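Local coordinates for geranylgeranyl pyrophosphate synthase (Corynebacterium glutamicum, PDB 3QQV) that makes geranylgeranyl diphosphate by magnesium-dependent condensation of isopentenyl diphosphate with allylic diphosphates, releasing pyrophosphate, at the interface of chains A and B. Residues are numbered along the deposited sequence; one frame, centred on the assembly and turned at random. Chains: chain A/B, Geranylgeranyl pyrophosphate synthase.

The interface of chains A and B. Residues chain A 46, 49-50, 143, 147; chain B 192, 196.
B:Tyr196 slots its ring between two helices of chain A, with A:Phe143 over one face and A:Pro46 over the other. The A:Phe143 ring stands edge-to-face on the tyrosine, the planes 78° apart. Its leading atom, CZ, sits over the centre of the tyrosine ring, 4.0 Å from B:Tyr196 CE2. A:Phe143 reaches this point because its CG is anti to the backbone N (chi1 177°), which sends the ring from helix 140-164 toward chain B.

On the opposite face, A:Pro46 of helix 45-59 covers the base of the tyrosine. Its ring carbon CB lies 3.6 Å from B:Tyr196 CG. The backbone carbonyl O of A:Pro46 also lies over this face, nearer the rim, 3.6 Å from B:Tyr196 CE1. This is a contact with the ring face and not a hydrogen bond. The phenol OH extends past the proline toward the next turn of the helix, where it comes within 3.9 Å of the backbone N of A:Ala50. The CB of A:Asp49 lies near the same hydroxyl.

One helical turn before the tyrosine, B:Leu192 fills the adjoining position. Its methyl CD2 meets A:Ala50 CB at 3.8 Å and A:Val147 CG1 at 4.0 Å, touching both chain A helices. The two branches of A:Val147 divide the work. CG1 meets the leucine, while CG2 comes from the A:Phe143 side of the tyrosine and meets its rim from above, 4.0 Å from B:Tyr196 CE1. CG2 also lies against one face of A:Phe143 within its own chain, which should help to hold that ring upright.

The patch is a helix-packing contact, in which helix 170-199 of chain B presents B:Leu192 and B:Tyr196 to helices 45-59 and 140-164 of chain A. Its twin recurs with the chains exchanged. The pair is likely to contribute to holding the two mostly helical subunits together as the homodimer typical of this family.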
ATOM      1  N   PRO A  46       4.119 -16.129  12.570  1.00 59.75           N
ATOM      2  CA  PRO A  46       3.986 -16.035  11.105  1.00 57.94           C
ATOM      3  C   PRO A  46       4.161 -14.627  10.491  1.00 60.21           C
ATOM      4  O   PRO A  46       4.520 -14.512   9.316  1.00 58.56           O
ATOM      5  CB  PRO A  46       2.557 -16.525  10.857  1.00 58.46           C
ATOM      6  CG  PRO A  46       2.264 -17.421  11.986  1.00 59.56           C
ATOM      7  CD  PRO A  46       2.945 -16.804  13.163  1.00 60.08           C
ATOM      8  N   ASP A  49       7.836 -14.166  10.106  1.00 59.61           N
ATOM      9  CA  ASP A  49       8.234 -14.841   8.865  1.00 62.69           C
ATOM     10  C   ASP A  49       7.959 -14.024   7.612  1.00 62.71           C
ATOM     11  O   ASP A  49       8.762 -14.028   6.671  1.00 60.33           O
ATOM     12  CB  ASP A  49       7.520 -16.190   8.727  1.00 66.97           C
ATOM     13  CG  ASP A  49       8.213 -17.299   9.488  1.00 75.59           C
ATOM     14  OD1 ASP A  49       8.272 -17.231  10.739  1.00 71.84           O
ATOM     15  OD2 ASP A  49       8.682 -18.250   8.826  1.00 88.56           O
ATOM     16  N   ALA A  50       6.810 -13.347   7.594  1.00 58.25           N
ATOM     17  CA  ALA A  50       6.446 -12.475   6.484  1.00 57.70           C
ATOM     18  C   ALA A  50       7.360 -11.245   6.416  1.00 53.25           C
ATOM     19  O   ALA A  50       7.874 -10.916   5.350  1.00 54.71           O
ATOM     20  CB  ALA A  50       4.986 -12.065   6.588  1.00 58.69           C
ATOM     21  N   PHE A 143      -0.987 -17.548  -2.754  1.00 64.71           N
ATOM     22  CA  PHE A 143      -0.523 -17.247  -1.395  1.00 63.64           C
ATOM     23  C   PHE A 143       0.717 -16.345  -1.394  1.00 65.65           C
ATOM     24  O   PHE A 143       0.839 -15.460  -0.547  1.00 66.85           O
ATOM     25  CB  PHE A 143      -0.238 -18.545  -0.628  1.00 61.11           C
ATOM     26  CG  PHE A 143       0.316 -18.336   0.766  1.00 59.64           C
ATOM     27  CD1 PHE A 143      -0.478 -17.795   1.779  1.00 65.36           C
ATOM     28  CD2 PHE A 143       1.628 -18.702   1.070  1.00 66.34           C
ATOM     29  CE1 PHE A 143       0.029 -17.608   3.072  1.00 66.25           C
ATOM     30  CE2 PHE A 143       2.150 -18.521   2.363  1.00 59.08           C
ATOM     31  CZ  PHE A 143       1.345 -17.978   3.366  1.00 66.28           C
ATOM     32  N   VAL A 147       0.677 -12.668   0.379  1.00 55.81           N
ATOM     33  CA  VAL A 147       1.658 -12.187   1.358  1.00 55.14           C
ATOM     34  C   VAL A 147       2.421 -10.958   0.833  1.00 55.79           C
ATOM     35  O   VAL A 147       2.736 -10.052   1.600  1.00 53.05           O
ATOM     36  CB  VAL A 147       2.635 -13.309   1.783  1.00 55.18           C
ATOM     37  CG1 VAL A 147       3.765 -12.787   2.675  1.00 55.48           C
ATOM     38  CG2 VAL A 147       1.885 -14.419   2.503  1.00 59.22           C
TER
ATOM     39  N   LEU B 192      -1.846 -10.375   7.720  1.00 53.00           N
ATOM     40  CA  LEU B 192      -0.798 -11.344   7.425  1.00 54.60           C
ATOM     41  C   LEU B 192      -1.004 -12.617   8.234  1.00 53.18           C
ATOM     42  O   LEU B 192      -0.927 -13.711   7.686  1.00 57.45           O
ATOM     43  CB  LEU B 192       0.602 -10.761   7.684  1.00 48.82           C
ATOM     44  CG  LEU B 192       1.210  -9.950   6.530  1.00 51.09           C
ATOM     45  CD1 LEU B 192       2.415  -9.125   7.005  1.00 47.81           C
ATOM     46  CD2 LEU B 192       1.592 -10.878   5.385  1.00 47.42           C
ATOM     47  N   TYR B 196      -1.921 -16.674   6.892  1.00 74.04           N
ATOM     48  CA  TYR B 196      -1.055 -17.748   7.374  1.00 75.41           C
ATOM     49  C   TYR B 196      -1.838 -18.802   8.161  1.00 75.42           C
ATOM     50  O   TYR B 196      -1.418 -19.959   8.248  1.00 73.39           O
ATOM     51  CB  TYR B 196       0.068 -17.186   8.241  1.00 76.66           C
ATOM     52  CG  TYR B 196       1.358 -16.889   7.499  1.00 90.04           C
ATOM     53  CD1 TYR B 196       1.588 -15.634   6.926  1.00 90.15           C
ATOM     54  CD2 TYR B 196       2.362 -17.856   7.389  1.00 96.78           C
ATOM     55  CE1 TYR B 196       2.778 -15.355   6.252  1.00 93.24           C
ATOM     56  CE2 TYR B 196       3.557 -17.585   6.716  1.00 95.95           C
ATOM     57  CZ  TYR B 196       3.755 -16.334   6.154  1.00 92.80           C
ATOM     58  OH  TYR B 196       4.930 -16.060   5.492  1.00 99.01           O
TER